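PDB 1IXK: methyltransferase from Pyrococcus horikoshii, which probably transfers a methyl group from S-adenosyl-L-methionine to carbon 5 of cytidine in RNA. Local coordinates for residues T51-V56 against T97-I102; P44-V49 against Q103-M108; D216-C221 against S248-E253. All coordinates share one frame; numbering follows the deposited sequence.

Contact 1. Residues T51-V56 against T97-I102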
loop_
_atom_site.group_PDB
_atom_site.type_symbol
_atom_site.label_atom_id
_atom_site.label_comp_id
_atom_site.label_asym_id
_atom_site.label_seq_id
_atom_site.Cartn_x
_atom_site.Cartn_y
_atom_site.Cartn_z
ATOM N N THR A 51 3.066 15.158 10.794
ATOM C CA THR A 51 2.364 15.852 11.860
ATOM C C THR A 51 2.994 15.667 13.235
ATOM O O THR A 51 2.533 16.245 14.218
ATOM C CB THR A 51 0.887 15.442 11.892
ATOM O OG1 THR A 51 0.778 14.025 12.073
ATOM C CG2 THR A 51 0.220 15.839 10.582
ATOM N N LEU A 52 4.049 14.862 13.306
ATOM C CA LEU A 52 4.744 14.672 14.571
ATOM C C LEU A 52 5.580 15.925 14.804
ATOM O O LEU A 52 5.951 16.232 15.936
ATOM C CB LEU A 52 5.674 13.458 14.521
ATOM C CG LEU A 52 5.074 12.059 14.679
ATOM C CD1 LEU A 52 6.183 11.033 14.607
ATOM C CD2 LEU A 52 4.339 11.952 16.013
ATOM N N LYS A 53 5.861 16.651 13.721
ATOM C CA LYS A 53 6.669 17.863 13.801
ATOM C C LYS A 53 6.001 19.159 13.362
ATOM O O LYS A 53 6.472 20.241 13.709
ATOM C CB LYS A 53 7.956 17.680 12.999
ATOM C CG LYS A 53 8.924 16.678 13.590
ATOM C CD LYS A 53 10.274 16.768 12.902
ATOM C CE LYS A 53 11.332 15.986 13.655
ATOM N NZ LYS A 53 12.682 16.251 13.106
ATOM N N ILE A 54 4.911 19.069 12.605
ATOM C CA ILE A 54 4.232 20.275 12.138
ATOM C C ILE A 54 2.830 19.983 11.612
ATOM O O ILE A 54 2.574 18.908 11.068
ATOM C CB ILE A 54 5.059 20.959 11.023
ATOM C CG1 ILE A 54 4.408 22.283 10.622
ATOM C CG2 ILE A 54 5.179 20.030 9.821
ATOM C CD1 ILE A 54 5.194 23.057 9.587
ATOM N N SER A 55 1.923 20.942 11.776
ATOM C CA SER A 55 0.555 20.770 11.309
ATOM C C SER A 55 0.525 20.836 9.788
ATOM O O SER A 55 1.443 21.365 9.162
ATOM C CB SER A 55 -0.355 21.863 11.880
ATOM O OG SER A 55 -0.097 23.120 11.276
ATOM N N VAL A 56 -0.533 20.291 9.200
ATOM C CA VAL A 56 -0.688 20.298 7.755
ATOM C C VAL A 56 -0.876 21.734 7.275
ATOM O O VAL A 56 -0.291 22.146 6.271
ATOM C CB VAL A 56 -1.908 19.453 7.324
ATOM C CG1 VAL A 56 -2.142 19.588 5.828
ATOM C CG2 VAL A 56 -1.675 17.994 7.693
ATOM N N THR A 97 14.644 18.527 7.363
ATOM C CA THR A 97 14.443 18.533 8.808
ATOM C C THR A 97 13.298 17.613 9.238
ATOM O O THR A 97 12.830 17.676 10.374
ATOM C CB THR A 97 14.188 19.967 9.341
ATOM O OG1 THR A 97 13.016 20.519 8.730
ATOM C CG2 THR A 97 15.384 20.865 9.032
ATOM N N GLY A 98 12.851 16.762 8.318
ATOM C CA GLY A 98 11.787 15.818 8.622
ATOM C C GLY A 98 10.369 16.346 8.758
ATOM O O GLY A 98 9.564 15.755 9.480
ATOM N N LEU A 99 10.046 17.440 8.074
ATOM C CA LEU A 99 8.698 17.993 8.151
ATOM C C LEU A 99 7.766 17.327 7.142
ATOM O O LEU A 99 6.544 17.382 7.281
ATOM C CB LEU A 99 8.721 19.508 7.931
ATOM C CG LEU A 99 9.555 20.290 8.948
ATOM C CD1 LEU A 99 9.232 21.777 8.824
ATOM C CD2 LEU A 99 9.251 19.800 10.362
ATOM N N ILE A 100 8.355 16.705 6.124
ATOM C CA ILE A 100 7.596 15.996 5.103
ATOM C C ILE A 100 8.348 14.732 4.710
ATOM O O ILE A 100 9.561 14.628 4.914
ATOM C CB ILE A 100 7.358 16.857 3.833
ATOM C CG1 ILE A 100 8.693 17.326 3.247
ATOM C CG2 ILE A 100 6.466 18.051 4.169
ATOM C CD1 ILE A 100 8.557 17.959 1.878
ATOM N N TYR A 101 7.619 13.764 4.165
ATOM C CA TYR A 101 8.213 12.504 3.734
ATOM C C TYR A 101 7.712 12.222 2.328
ATOM O O TYR A 101 6.518 12.343 2.057
ATOM C CB TYR A 101 7.806 11.372 4.681
ATOM C CG TYR A 101 8.459 10.046 4.357
ATOM C CD1 TYR A 101 7.881 9.163 3.447
ATOM C CD2 TYR A 101 9.673 9.688 4.941
ATOM C CE1 TYR A 101 8.499 7.952 3.124
ATOM C CE2 TYR A 101 10.297 8.484 4.628
ATOM C CZ TYR A 101 9.705 7.623 3.720
ATOM O OH TYR A 101 10.323 6.432 3.419
ATOM N N ILE A 102 8.624 11.858 1.432
ATOM C CA ILE A 102 8.254 11.582 0.046
ATOM C C ILE A 102 7.901 10.111 -0.179
ATOM O O ILE A 102 8.685 9.222 0.130
ATOM C CB ILE A 102 9.398 11.949 -0.927
ATOM C CG1 ILE A 102 9.820 13.407 -0.723
ATOM C CG2 ILE A 102 8.944 11.725 -2.363
ATOM C CD1 ILE A 102 8.744 14.416 -1.067
#

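Contact 2. Residues P44-V49 against Q103-M108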
loop_
_atom_site.group_PDB
_atom_site.type_symbol
_atom_site.label_atom_id
_atom_site.label_comp_id
_atom_site.label_asym_id
_atom_site.label_seq_id
_atom_site.Cartn_x
_atom_site.Cartn_y
_atom_site.Cartn_z
ATOM N N PRO A 44 3.355 11.457 -10.438
ATOM C CA PRO A 44 3.738 12.771 -9.917
ATOM C C PRO A 44 4.518 12.522 -8.632
ATOM O O PRO A 44 4.471 11.421 -8.087
ATOM C CB PRO A 44 2.394 13.437 -9.631
ATOM C CG PRO A 44 1.441 12.733 -10.565
ATOM C CD PRO A 44 1.890 11.309 -10.457
ATOM N N ARG A 45 5.245 13.523 -8.154
ATOM C CA ARG A 45 5.987 13.372 -6.909
ATOM C C ARG A 45 5.047 13.838 -5.798
ATOM O O ARG A 45 4.532 14.956 -5.844
ATOM C CB ARG A 45 7.261 14.226 -6.936
ATOM C CG ARG A 45 8.110 14.114 -5.681
ATOM C CD ARG A 45 9.492 14.745 -5.843
ATOM N NE ARG A 45 10.359 13.976 -6.734
ATOM C CZ ARG A 45 10.363 14.080 -8.061
ATOM N NH1 ARG A 45 9.547 14.931 -8.672
ATOM N NH2 ARG A 45 11.182 13.321 -8.780
ATOM N N CYS A 46 4.803 12.978 -4.814
ATOM C CA CYS A 46 3.901 13.327 -3.721
ATOM C C CYS A 46 4.609 13.304 -2.372
ATOM O O CYS A 46 5.656 12.671 -2.212
ATOM C CB CYS A 46 2.712 12.359 -3.682
ATOM S SG CYS A 46 1.897 12.036 -5.281
ATOM N N PHE A 47 4.039 14.001 -1.394
ATOM C CA PHE A 47 4.643 14.024 -0.070
ATOM C C PHE A 47 3.589 13.966 1.019
ATOM O O PHE A 47 2.426 14.290 0.796
ATOM C CB PHE A 47 5.513 15.283 0.101
ATOM C CG PHE A 47 4.737 16.573 0.062
ATOM C CD1 PHE A 47 4.083 17.045 1.197
ATOM C CD2 PHE A 47 4.634 17.299 -1.120
ATOM C CE1 PHE A 47 3.337 18.218 1.155
ATOM C CE2 PHE A 47 3.886 18.479 -1.172
ATOM C CZ PHE A 47 3.237 18.939 -0.035
ATOM N N ARG A 48 4.024 13.559 2.204
ATOM C CA ARG A 48 3.159 13.440 3.364
ATOM C C ARG A 48 3.686 14.372 4.443
ATOM O O ARG A 48 4.878 14.385 4.728
ATOM C CB ARG A 48 3.191 12.000 3.871
ATOM C CG ARG A 48 2.450 11.749 5.169
ATOM C CD ARG A 48 2.826 10.379 5.712
ATOM N NE ARG A 48 3.971 10.422 6.615
ATOM C CZ ARG A 48 4.940 9.512 6.650
ATOM N NH1 ARG A 48 5.930 9.636 7.520
ATOM N NH2 ARG A 48 4.942 8.492 5.796
ATOM N N VAL A 49 2.800 15.162 5.034
ATOM C CA VAL A 49 3.212 16.072 6.099
ATOM C C VAL A 49 3.441 15.252 7.367
ATOM O O VAL A 49 2.588 14.446 7.746
ATOM C CB VAL A 49 2.121 17.113 6.404
ATOM C CG1 VAL A 49 2.554 17.980 7.578
ATOM C CG2 VAL A 49 1.843 17.964 5.166
ATOM N N GLN A 103 6.714 9.870 -0.721
ATOM C CA GLN A 103 6.250 8.521 -1.011
ATOM C C GLN A 103 5.081 8.605 -1.981
ATOM O O GLN A 103 4.444 9.650 -2.117
ATOM C CB GLN A 103 5.819 7.802 0.276
ATOM C CG GLN A 103 4.651 8.444 1.003
ATOM C CD GLN A 103 4.273 7.703 2.278
ATOM O OE1 GLN A 103 3.714 8.289 3.197
ATOM N NE2 GLN A 103 4.569 6.407 2.330
ATOM N N GLU A 104 4.799 7.498 -2.654
ATOM C CA GLU A 104 3.710 7.452 -3.619
ATOM C C GLU A 104 2.364 7.646 -2.936
ATOM O O GLU A 104 2.179 7.253 -1.784
ATOM C CB GLU A 104 3.725 6.112 -4.351
ATOM C CG GLU A 104 4.980 5.871 -5.166
ATOM C CD GLU A 104 5.005 4.485 -5.772
ATOM O OE1 GLU A 104 3.999 4.098 -6.399
ATOM O OE2 GLU A 104 6.029 3.785 -5.622
ATOM N N ALA A 105 1.425 8.245 -3.656
ATOM C CA ALA A 105 0.095 8.488 -3.115
ATOM C C ALA A 105 -0.547 7.188 -2.644
ATOM O O ALA A 105 -1.090 7.118 -1.544
ATOM C CB ALA A 105 -0.786 9.151 -4.166
ATOM N N SER A 106 -0.482 6.151 -3.472
ATOM C CA SER A 106 -1.086 4.876 -3.109
ATOM C C SER A 106 -0.536 4.304 -1.805
ATOM O O SER A 106 -1.283 3.708 -1.026
ATOM C CB SER A 106 -0.905 3.854 -4.243
ATOM O OG SER A 106 0.463 3.549 -4.455
ATOM N N SER A 107 0.758 4.490 -1.554
ATOM C CA SER A 107 1.369 3.964 -0.340
ATOM C C SER A 107 0.846 4.643 0.933
ATOM O O SER A 107 1.079 4.160 2.034
ATOM C CB SER A 107 2.901 4.082 -0.414
ATOM O OG SER A 107 3.317 5.439 -0.405
HETATM N N MSE A 108 0.132 5.756 0.776
HETATM C CA MSE A 108 -0.423 6.476 1.917
HETATM C C MSE A 108 -1.751 5.870 2.376
HETATM O O MSE A 108 -2.146 6.015 3.532
HETATM C CB MSE A 108 -0.651 7.950 1.556
HETATM C CG MSE A 108 0.616 8.742 1.241
HETATM SE SE MSE A 108 0.271 10.507 0.889
HETATM C CE MSE A 108 1.733 10.940 -0.052
HETATM O O HOH W 1 6.027 10.378 -4.687
#

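Contact 3. Residues D216-C221 against S248-E253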
loop_
_atom_site.group_PDB
_atom_site.type_symbol
_atom_site.label_atom_id
_atom_site.label_comp_id
_atom_site.label_asym_id
_atom_site.label_seq_id
_atom_site.Cartn_x
_atom_site.Cartn_y
_atom_site.Cartn_z
ATOM N N ASP A 216 4.207 -18.031 -12.954
ATOM C CA ASP A 216 4.922 -18.605 -11.813
ATOM C C ASP A 216 5.173 -17.559 -10.738
ATOM O O ASP A 216 4.990 -17.824 -9.550
ATOM C CB ASP A 216 6.270 -19.192 -12.250
ATOM C CG ASP A 216 6.166 -20.642 -12.667
ATOM O OD1 ASP A 216 7.198 -21.217 -13.078
ATOM O OD2 ASP A 216 5.056 -21.209 -12.581
ATOM N N ASP A 217 5.609 -16.376 -11.155
ATOM C CA ASP A 217 5.878 -15.302 -10.210
ATOM C C ASP A 217 4.601 -14.932 -9.460
ATOM O O ASP A 217 4.649 -14.591 -8.281
ATOM C CB ASP A 217 6.428 -14.074 -10.938
ATOM C CG ASP A 217 7.717 -14.368 -11.684
ATOM O OD1 ASP A 217 8.680 -14.843 -11.049
ATOM O OD2 ASP A 217 7.766 -14.127 -12.907
ATOM N N ILE A 218 3.463 -15.003 -10.148
ATOM C CA ILE A 218 2.177 -14.678 -9.537
ATOM C C ILE A 218 1.846 -15.707 -8.458
ATOM O O ILE A 218 1.343 -15.359 -7.389
ATOM C CB ILE A 218 1.045 -14.645 -10.597
ATOM C CG1 ILE A 218 1.341 -13.552 -11.631
ATOM C CG2 ILE A 218 -0.298 -14.374 -9.925
ATOM C CD1 ILE A 218 0.346 -13.482 -12.775
ATOM N N LYS A 219 2.140 -16.971 -8.741
ATOM C CA LYS A 219 1.892 -18.048 -7.787
ATOM C C LYS A 219 2.763 -17.884 -6.549
ATOM O O LYS A 219 2.291 -18.030 -5.422
ATOM C CB LYS A 219 2.185 -19.406 -8.422
ATOM C CG LYS A 219 1.236 -19.802 -9.529
ATOM C CD LYS A 219 -0.191 -19.829 -9.031
ATOM C CE LYS A 219 -1.072 -20.607 -9.979
ATOM N NZ LYS A 219 -0.663 -22.038 -10.025
ATOM N N PHE A 220 4.038 -17.581 -6.763
ATOM C CA PHE A 220 4.960 -17.404 -5.653
ATOM C C PHE A 220 4.465 -16.317 -4.706
ATOM O O PHE A 220 4.414 -16.516 -3.492
ATOM C CB PHE A 220 6.353 -17.035 -6.165
ATOM C CG PHE A 220 7.367 -16.865 -5.071
ATOM C CD1 PHE A 220 7.866 -17.969 -4.390
ATOM C CD2 PHE A 220 7.818 -15.598 -4.715
ATOM C CE1 PHE A 220 8.793 -17.815 -3.362
ATOM C CE2 PHE A 220 8.744 -15.431 -3.688
ATOM C CZ PHE A 220 9.235 -16.543 -3.012
ATOM N N CYS A 221 4.104 -15.165 -5.261
ATOM C CA CYS A 221 3.620 -14.058 -4.446
ATOM C C CYS A 221 2.302 -14.397 -3.751
ATOM O O CYS A 221 2.104 -14.046 -2.588
ATOM C CB CYS A 221 3.460 -12.801 -5.303
ATOM S SG CYS A 221 5.040 -12.092 -5.868
ATOM N N SER A 248 -0.443 -4.973 -7.168
ATOM C CA SER A 248 -0.629 -5.917 -8.259
ATOM C C SER A 248 -2.043 -5.829 -8.815
ATOM O O SER A 248 -2.983 -5.509 -8.090
ATOM C CB SER A 248 -0.370 -7.341 -7.756
ATOM O OG SER A 248 -0.736 -8.312 -8.723
ATOM N N LEU A 249 -2.185 -6.114 -10.104
ATOM C CA LEU A 249 -3.492 -6.101 -10.751
ATOM C C LEU A 249 -4.084 -7.509 -10.773
ATOM O O LEU A 249 -5.276 -7.684 -11.039
ATOM C CB LEU A 249 -3.367 -5.614 -12.195
ATOM C CG LEU A 249 -2.949 -4.166 -12.424
ATOM C CD1 LEU A 249 -2.674 -3.952 -13.909
ATOM C CD2 LEU A 249 -4.049 -3.243 -11.924
ATOM N N GLU A 250 -3.252 -8.505 -10.479
ATOM C CA GLU A 250 -3.679 -9.907 -10.525
ATOM C C GLU A 250 -4.660 -10.337 -9.442
ATOM O O GLU A 250 -4.396 -10.181 -8.247
ATOM C CB GLU A 250 -2.466 -10.855 -10.460
ATOM C CG GLU A 250 -1.267 -10.486 -11.328
ATOM C CD GLU A 250 -1.635 -10.161 -12.761
ATOM O OE1 GLU A 250 -2.513 -10.842 -13.335
ATOM O OE2 GLU A 250 -1.036 -9.223 -13.321
ATOM N N PRO A 251 -5.805 -10.901 -9.848
ATOM C CA PRO A 251 -6.794 -11.350 -8.864
ATOM C C PRO A 251 -6.206 -12.418 -7.938
ATOM O O PRO A 251 -6.589 -12.512 -6.777
ATOM C CB PRO A 251 -7.922 -11.902 -9.732
ATOM C CG PRO A 251 -7.844 -11.055 -10.968
ATOM C CD PRO A 251 -6.347 -10.984 -11.216
ATOM N N GLU A 252 -5.270 -13.219 -8.454
ATOM C CA GLU A 252 -4.660 -14.277 -7.649
ATOM C C GLU A 252 -3.930 -13.757 -6.413
ATOM O O GLU A 252 -3.846 -14.454 -5.401
ATOM C CB GLU A 252 -3.689 -15.124 -8.493
ATOM C CG GLU A 252 -4.362 -16.039 -9.523
ATOM C CD GLU A 252 -4.635 -15.357 -10.849
ATOM O OE1 GLU A 252 -4.534 -14.107 -10.921
ATOM O OE2 GLU A 252 -4.961 -16.078 -11.824
ATOM N N GLU A 253 -3.393 -12.543 -6.497
ATOM C CA GLU A 253 -2.672 -11.953 -5.374
ATOM C C GLU A 253 -3.572 -11.030 -4.563
ATOM O O GLU A 253 -3.178 -10.548 -3.497
ATOM C CB GLU A 253 -1.475 -11.132 -5.875
ATOM C CG GLU A 253 -0.461 -11.893 -6.703
ATOM C CD GLU A 253 0.592 -10.971 -7.293
ATOM O OE1 GLU A 253 1.429 -10.445 -6.531
ATOM O OE2 GLU A 253 0.566 -10.758 -8.522
#

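Contact 1. Residues T51-V56 against T97-I102
Lys53 reaches across the turn at 97-99 with its whole side chain and ends on the carbonyl of Thr97. Its ammonium nitrogen gives a hydrogen bond of 3.1 Å from Lys53 NZ to Thr97 O, with a C=O...N angle of 144° and the donor tilted 34° from the carbonyl plane. On the way Lys53 CB makes apolar contact with Leu99 CD2 at 3.6 Å. Farther along the chain, Lys53 CD passes 3.6 Å from Gly98 O. Lysine suits the place because its long chain, extended beyond CG, spans the distance, offers methylenes to the leucine and carries a cationic end to the carbonyl.

Beside the lysine, Ile54 and Leu99 cross at about a right angle. The branch methyl makes the contact, with Ile54 CG2 4.0 Å from Leu99 CB. A beta-branched residue fits because CG1, anti to the backbone N (chi1 -175°), leads off separately while CG2 meets the leucine.

Gly98, at positive phi, is the C-prime residue of a Schellman motif that ends helix 93-96. Its carbonyl accepts a hydrogen bond from Asn50 ND2, and Leu99 is joined to Asn50 by a backbone bond, so the turn is tied to the end of strand 46-49. Ile54 also packs on Leu59 and Arg62 of helix 56-65, whose N-cap is Ser55. The contact thus joins two connections of the four-stranded antiparallel sheet in the N-terminal domain.

Lys53 NZ has a second acceptor, the carbonyl of Arg165 in helix 153-166 of the methyltransferase region. One cation therefore meets two carbonyls, each near the C-terminal end of a helix, where the helix dipole would probably favour a positive charge, and in doing so it bridges the two parts of the protein.

Contact 2. Residues P44-V49 against Q103-M108
Gln103 and Arg48 meet where the chain leaves strand 100-102, an outer strand of the antiparallel sheet of the N-terminal domain, and turns into helix 105-114. Strand 46-49 is its neighbour in that sheet, and the pairing fades here into a weak backbone hydrogen bond from Gln103 N to Cys46 O, 3.3 Å. A water continues it: water 1 accepts from Cys46 N at 2.9 Å and donates weakly to Gln103 O.

Chi1 of 63° puts CG of Gln103 between the backbone N and the carbonyl carbon, and the chain, extended beyond CG, carries the amide to Arg48. Gln103 OE1 accepts from Arg48 NH2 at 2.9 Å. The oxygen lies at the guanidinium edge, near its plane, whereas the donor stands above the amide carbonyl plane, and the two flat groups are turned 71° apart. Arginine suits this buried place because its other N-H groups find acceptors on helix 131-139: NH2 also reaches Gly131 O, NH1 meets Ser134 OG and NE meets Gln138 OE1. These bonds fix the rotation of the guanidinium, and Gly131 belongs to the predicted S-adenosyl-L-methionine site.

Cys46 faces the helix start. Its sulphur is fixed by the disulfide to Cys81 on strand 79-82, and the small methyl of Ala105 fits next to it, with Cys46 SG 4.1 Å from Ala105 CB. Met108, present as selenomethionine, extends from the helix toward the strand, its terminal methyl carbon CE lying 4.0 Å from Cys46 CB and 3.5 Å from Phe47 O.

Contact 3. Residues D216-C221 against S248-E253
Glu253 OE2 is gripped by two groups: Ser248 OG gives it a hydrogen bond of 2.8 Å, arriving from above the carboxylate plane, and Arg213 NH1 makes a salt bridge to it. The same carboxylate lies against helix 215-235, with its other oxygen, Glu253 OE1, 3.3 Å from Cys221 CB. The small side chain of Cys221 lets the acid come this close to the helix.

Ile218, one turn earlier, divides its two branches among the three glutamates. Its CG2, anti to the backbone N, lies 3.8 Å from Glu252 CB and 4.0 Å from Glu253 OE2, while CD1 at the end of the other branch lies 3.7 Å from Glu250 CG. Ile218 crosses Glu250 and Glu253 at about a right angle and Glu252 obliquely. The aliphatic parts of Glu250 and Glu252 serve as apolar surface here, while the carboxylates of all three acids are held by other polar groups, Ser248 among them. Glu250 bends at chi2 (-49°), which places its CD 3.9 Å from Ile218 CD1.

Ser248 also accepts from the backbone: Glu250 N to Ser248 OG is 3.1 Å, an ST turn that orients the hydroxyl toward Glu253. An alanine in place of Glu253 would probably leave the Ser248 hydroxyl without its acceptor and Arg213 without this counter-charge, and open a gap beside Cys221. Farther out, Arg23 of helix 18-28 forms salt bridges with both Glu250 and Glu252, and Glu250 OE2 bonds to Ser200 and Tyr24.

The contact packs the start of a long helix of the Rossmann-like domain against the loop after strand 240-246. Three buried acids cluster round one isoleucine, an arrangement whose mutual repulsion is likely to be offset by Arg23 and Arg213.

How the contacts relate
Contacts 1 and 2 both reach the same antiparallel sheet, through neighbouring strands 100-102 and 46-49; their centres are 13 Å apart, and contact 1 is nested along the chain inside the loop that contact 2 closes. They touch directly: Tyr101 O lies 2.8 Å from Arg48 N, a probable hydrogen bond. Contact 3 lies across the chain's centre, in the methyltransferase region, its centre about 24 Å from that of contact 2 and 35 Å from that of contact 1. Contact 2 lies by the predicted cofactor site, the side chain of Gln103 about 4 Å from Gly131. Contact 3 lies near the predicted nucleophile, the side chain of Glu253 about 8 Å from that of Cys247, here disulfide-bonded to Cys197.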